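Side-chain contacts in conjugal transfer protein-like C-terminal domain-containing protein (Enterococcus faecalis, PDB 4EC6), which is of unconfirmed function but, as a VirB8-like TraM protein of plasmid pIP501, probably forms part of a conjugative type IV secretion machinery: residues T84-S87 and E88-I92; E141-N145 and G146-T150. All coordinates share one frame; numbering follows the deposited sequence.

Contact 1. Residues T84-S87 and E88-I92; sequences TYVS and EKVDI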
loop_
_atom_site.group_PDB
_atom_site.type_symbol
_atom_site.label_atom_id
_atom_site.label_comp_id
_atom_site.label_asym_id
_atom_site.label_seq_id
_atom_site.Cartn_x
_atom_site.Cartn_y
_atom_site.Cartn_z
ATOM N N THR A 84 6.347 -15.845 -16.152
ATOM C CA THR A 84 6.379 -14.559 -16.856
ATOM C C THR A 84 7.033 -13.478 -16.075
ATOM O O THR A 84 7.497 -12.557 -16.673
ATOM C CB THR A 84 5.001 -14.018 -17.258
ATOM O OG1 THR A 84 4.131 -13.987 -16.106
ATOM C CG2 THR A 84 4.377 -14.875 -18.348
ATOM N N TYR A 85 7.024 -13.578 -14.739
ATOM C CA TYR A 85 7.705 -12.614 -13.855
ATOM C C TYR A 85 9.192 -12.789 -13.777
ATOM O O TYR A 85 9.902 -11.833 -13.481
ATOM C CB TYR A 85 7.186 -12.707 -12.441
ATOM C CG TYR A 85 5.771 -12.332 -12.350
ATOM C CD1 TYR A 85 5.405 -10.993 -12.308
ATOM C CD2 TYR A 85 4.782 -13.297 -12.324
ATOM C CE1 TYR A 85 4.088 -10.613 -12.236
ATOM C CE2 TYR A 85 3.453 -12.915 -12.293
ATOM C CZ TYR A 85 3.128 -11.565 -12.246
ATOM O OH TYR A 85 1.806 -11.166 -12.185
ATOM N N VAL A 86 9.672 -14.002 -14.014
ATOM C CA VAL A 86 11.130 -14.246 -13.925
ATOM C C VAL A 86 11.871 -14.290 -15.251
ATOM O O VAL A 86 11.426 -14.906 -16.201
ATOM C CB VAL A 86 11.438 -15.479 -13.066
ATOM C CG1 VAL A 86 12.913 -15.556 -12.748
ATOM C CG2 VAL A 86 10.639 -15.365 -11.769
ATOM N N SER A 87 13.001 -13.595 -15.322
ATOM C CA SER A 87 13.872 -13.709 -16.474
ATOM C C SER A 87 14.190 -15.183 -16.766
ATOM O O SER A 87 14.448 -15.972 -15.862
ATOM C CB SER A 87 15.144 -12.894 -16.250
ATOM O OG SER A 87 16.190 -13.258 -17.122
ATOM N N GLU A 88 14.190 -15.527 -18.059
ATOM C CA GLU A 88 14.608 -16.845 -18.540
ATOM C C GLU A 88 16.035 -17.176 -18.146
ATOM O O GLU A 88 16.420 -18.316 -18.171
ATOM C CB GLU A 88 14.507 -16.924 -20.045
ATOM C CG GLU A 88 13.331 -17.728 -20.588
ATOM C CD GLU A 88 13.532 -18.244 -22.044
ATOM O OE1 GLU A 88 14.697 -18.339 -22.563
ATOM O OE2 GLU A 88 12.506 -18.611 -22.674
ATOM N N LYS A 89 16.830 -16.184 -17.805
ATOM C CA LYS A 89 18.202 -16.449 -17.410
ATOM C C LYS A 89 18.310 -16.973 -16.003
ATOM O O LYS A 89 19.375 -17.332 -15.605
ATOM C CB LYS A 89 19.071 -15.195 -17.511
ATOM C CG LYS A 89 19.339 -14.752 -18.936
ATOM C CD LYS A 89 20.161 -13.476 -18.911
ATOM C CE LYS A 89 20.357 -12.965 -20.336
ATOM N NZ LYS A 89 20.456 -11.475 -20.388
ATOM N N VAL A 90 17.234 -16.966 -15.232
ATOM C CA VAL A 90 17.280 -17.525 -13.900
ATOM C C VAL A 90 16.802 -18.970 -13.976
ATOM O O VAL A 90 15.820 -19.241 -14.691
ATOM C CB VAL A 90 16.345 -16.750 -12.958
ATOM C CG1 VAL A 90 16.227 -17.462 -11.613
ATOM C CG2 VAL A 90 16.820 -15.291 -12.818
ATOM N N ASP A 91 17.491 -19.878 -13.267
ATOM C CA ASP A 91 17.111 -21.289 -13.240
ATOM C C ASP A 91 15.981 -21.414 -12.214
ATOM O O ASP A 91 16.212 -21.234 -11.030
ATOM C CB ASP A 91 18.335 -22.196 -12.923
ATOM C CG ASP A 91 17.964 -23.740 -12.705
ATOM O OD1 ASP A 91 16.793 -24.125 -12.702
ATOM O OD2 ASP A 91 18.872 -24.594 -12.508
ATOM N N ILE A 92 14.762 -21.649 -12.687
ATOM C CA ILE A 92 13.624 -21.804 -11.770
ATOM C C ILE A 92 13.172 -23.250 -11.722
ATOM O O ILE A 92 12.157 -23.569 -11.104
ATOM C CB ILE A 92 12.384 -20.899 -12.072
ATOM C CG1 ILE A 92 11.780 -21.240 -13.429
ATOM C CG2 ILE A 92 12.722 -19.420 -11.975
ATOM C CD1 ILE A 92 10.356 -20.737 -13.603
#
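Ser87 and Val90 close a type I beta turn, a local contact in the loop that runs from helix 75-82 to strand 101-112. The turn bond goes from Val90 N to Ser87 O over 3.0 Å and is nearly straight at 166°. A second bond grips the same corner: Lys89 N, inside the turn, donates to the hydroxyl oxygen of its first residue, Ser87 OG, at 3.1 Å. Ser87 OG stands opposite its own backbone N (chi1 162°) and beside its carbonyl carbon, which turns it toward Lys89 N. Serine side chain and carbonyl together thus take two successive N-H groups, an ST turn joined to the beta turn in an ST motif. Lys89 lays its CB alongside the same hydroxyl, 3.5 Å from Ser87 OG, before the rest of its chain leads away.

The other half of the contact is apolar and is built round one methyl of Val86. Val86 CG1 touches Val90 CB at 3.6 Å, and the two valine side chains cross at about a right angle. The same methyl reaches Ile92 CG2 at 3.9 Å, so it touches both the last residue of the turn and Ile92 beyond it. Trp95 packs on both valines, Phe64 of helix 54-68 touches Val86, and Leu82 and Gln79 of helix 75-82 meet Ile92, which places this side of the loop against the helical layer. Arg83 NH1 adds weak bonds to Val86 O and Ser87 O.

Two chemistries therefore shape the reversal: the serine satisfies backbone N-H groups in the turn, while Val86 just before the turn, Val90 at its end and Ile92 beyond it meet in an apolar cluster.

Contact 2. Residues E141-N145 and G146-T150; sequences EPTKN and GFLVT
Gly146, Glu141 and Thr143 carry most of this contact, in which strand 131-142 turns back into strand 147-157. At the tip, Gly146 exchanges two backbone bonds with Thr143: Thr143 N donates to Gly146 O at 2.8 Å, and Gly146 N returns a more bent bond to Thr143 O (135°). Thr143 OG1, set between its own backbone N and carbonyl carbon (chi1 55°), accepts a second, weak bond from Gly146 N, so this one N-H faces two oxygens of the same threonine. A water 2.8 Å from Thr143 OG1 also gives a weak bond to Phe147 O. The methyl of Thr143 turns to Leu148, with Thr143 CG2 3.5 Å from Leu148 CD1 and the side chains crossing.

Farther from the tip, Glu141 and Leu148, side chains on one face, form an antiparallel hydrogen-bonded pair: Glu141 N to Leu148 O and Leu148 N to Glu141 O, both 2.8 Å. The extended Glu141 side chain passes across Thr150, where Glu141 CD lies 3.5 Å from Thr150 CG2. Pro142 and Phe147, a non-hydrogen-bonded pair, share the other face; the Phe147 ring sits obliquely near Pro142 CA, 4.1 Å from Phe147 CD1, and meets Phe60 of helix 54-68.

This is a beta hairpin closed by a two-residue loop, Lys144-Asn145, with a type I turn, the last hairpin in the antiparallel sheet of an NTF2-like domain.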
loop_
_atom_site.group_PDB
_atom_site.type_symbol
_atom_site.label_atom_id
_atom_site.label_comp_id
_atom_site.label_asym_id
_atom_site.label_seq_id
_atom_site.Cartn_x
_atom_site.Cartn_y
_atom_site.Cartn_z
ATOM N N GLU A 141 14.876 -6.082 -13.359
ATOM C CA GLU A 141 15.448 -5.328 -14.475
ATOM C C GLU A 141 14.345 -4.911 -15.413
ATOM O O GLU A 141 13.329 -5.606 -15.543
ATOM C CB GLU A 141 16.526 -6.116 -15.199
ATOM C CG GLU A 141 17.808 -6.269 -14.389
ATOM C CD GLU A 141 18.781 -7.271 -15.019
ATOM O OE1 GLU A 141 18.663 -7.555 -16.241
ATOM O OE2 GLU A 141 19.653 -7.811 -14.283
ATOM N N PRO A 142 14.481 -3.723 -16.005
ATOM C CA PRO A 142 13.378 -3.316 -16.869
ATOM C C PRO A 142 13.512 -4.051 -18.183
ATOM O O PRO A 142 14.588 -4.522 -18.518
ATOM C CB PRO A 142 13.616 -1.818 -17.066
ATOM C CG PRO A 142 15.094 -1.621 -16.845
ATOM C CD PRO A 142 15.457 -2.631 -15.777
ATOM N N THR A 143 12.404 -4.181 -18.882
ATOM C CA THR A 143 12.367 -4.751 -20.208
ATOM C C THR A 143 11.687 -3.671 -21.001
ATOM O O THR A 143 11.055 -2.807 -20.402
ATOM C CB THR A 143 11.577 -6.083 -20.238
ATOM O OG1 THR A 143 10.259 -5.908 -19.695
ATOM C CG2 THR A 143 12.289 -7.075 -19.410
ATOM N N LYS A 144 11.809 -3.658 -22.326
ATOM C CA LYS A 144 11.300 -2.474 -23.048
ATOM C C LYS A 144 9.839 -2.247 -22.639
ATOM O O LYS A 144 9.402 -1.107 -22.458
ATOM C CB LYS A 144 11.494 -2.553 -24.572
ATOM C CG LYS A 144 10.714 -3.650 -25.290
ATOM C CD LYS A 144 10.222 -3.186 -26.659
ATOM C CE LYS A 144 11.328 -3.161 -27.712
ATOM N NZ LYS A 144 10.921 -2.308 -28.868
ATOM N N ASN A 145 9.150 -3.367 -22.396
ATOM C CA ASN A 145 7.723 -3.413 -22.096
ATOM C C ASN A 145 7.334 -3.369 -20.620
ATOM O O ASN A 145 6.214 -3.031 -20.324
ATOM C CB ASN A 145 7.109 -4.685 -22.689
ATOM C CG ASN A 145 7.556 -4.966 -24.116
ATOM O OD1 ASN A 145 7.373 -4.136 -25.021
ATOM N ND2 ASN A 145 8.130 -6.153 -24.328
ATOM N N GLY A 146 8.245 -3.748 -19.720
ATOM C CA GLY A 146 7.983 -3.864 -18.263
ATOM C C GLY A 146 9.189 -4.246 -17.393
ATOM O O GLY A 146 10.176 -3.492 -17.282
ATOM N N PHE A 147 9.104 -5.416 -16.745
ATOM C CA PHE A 147 10.087 -5.807 -15.711
ATOM C C PHE A 147 10.282 -7.296 -15.641
ATOM O O PHE A 147 9.376 -8.048 -15.975
ATOM C CB PHE A 147 9.624 -5.338 -14.348
ATOM C CG PHE A 147 9.347 -3.879 -14.289
ATOM C CD1 PHE A 147 10.382 -2.979 -14.162
ATOM C CD2 PHE A 147 8.033 -3.405 -14.387
ATOM C CE1 PHE A 147 10.128 -1.622 -14.114
ATOM C CE2 PHE A 147 7.763 -2.041 -14.359
ATOM C CZ PHE A 147 8.813 -1.145 -14.221
ATOM N N LEU A 148 11.464 -7.720 -15.204
ATOM C CA LEU A 148 11.666 -9.119 -14.883
ATOM C C LEU A 148 12.493 -9.248 -13.587
ATOM O O LEU A 148 13.370 -8.406 -13.331
ATOM C CB LEU A 148 12.342 -9.833 -16.022
ATOM C CG LEU A 148 11.594 -10.082 -17.336
ATOM C CD1 LEU A 148 12.542 -10.392 -18.485
ATOM C CD2 LEU A 148 10.590 -11.204 -17.147
ATOM N N VAL A 149 12.161 -10.249 -12.758
ATOM C CA VAL A 149 12.983 -10.640 -11.621
ATOM C C VAL A 149 14.250 -11.349 -12.161
ATOM O O VAL A 149 14.143 -12.176 -13.067
ATOM C CB VAL A 149 12.213 -11.624 -10.688
ATOM C CG1 VAL A 149 13.120 -12.202 -9.623
ATOM C CG2 VAL A 149 10.990 -10.963 -10.063
ATOM N N THR A 150 15.423 -11.066 -11.594
ATOM C CA THR A 150 16.646 -11.622 -12.099
ATOM C C THR A 150 17.514 -12.342 -11.064
ATOM O O THR A 150 18.625 -12.735 -11.370
ATOM C CB THR A 150 17.520 -10.527 -12.758
ATOM O OG1 THR A 150 17.806 -9.489 -11.799
ATOM C CG2 THR A 150 16.842 -9.913 -13.935
HETATM O O HOH W 1 8.390 -7.915 -19.198
#

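Contacts 1 and 2 lie side by side, their centres about 11 Å apart, although sheet strands separate them in sequence. Two probable backbone hydrogen bonds through Val149 join them: Tyr85 O to Val149 N and Ser87 N to Val149 O, each 2.9 Å. The chain leading into the turn of contact 1 thus pairs with strand 147-157, the outermost sheet strand on that side within this chain. Packing flanks these bonds, with Thr84 O 3.4 Å from Leu148 CD2 and Val90 CG2 3.4 Å from Thr150 O. Both contacts also meet the second subunit, whose Asn161 packs on Thr84 and on Asn145, while its Phe160 packs on Tyr85 and its Tyr108 on Phe147.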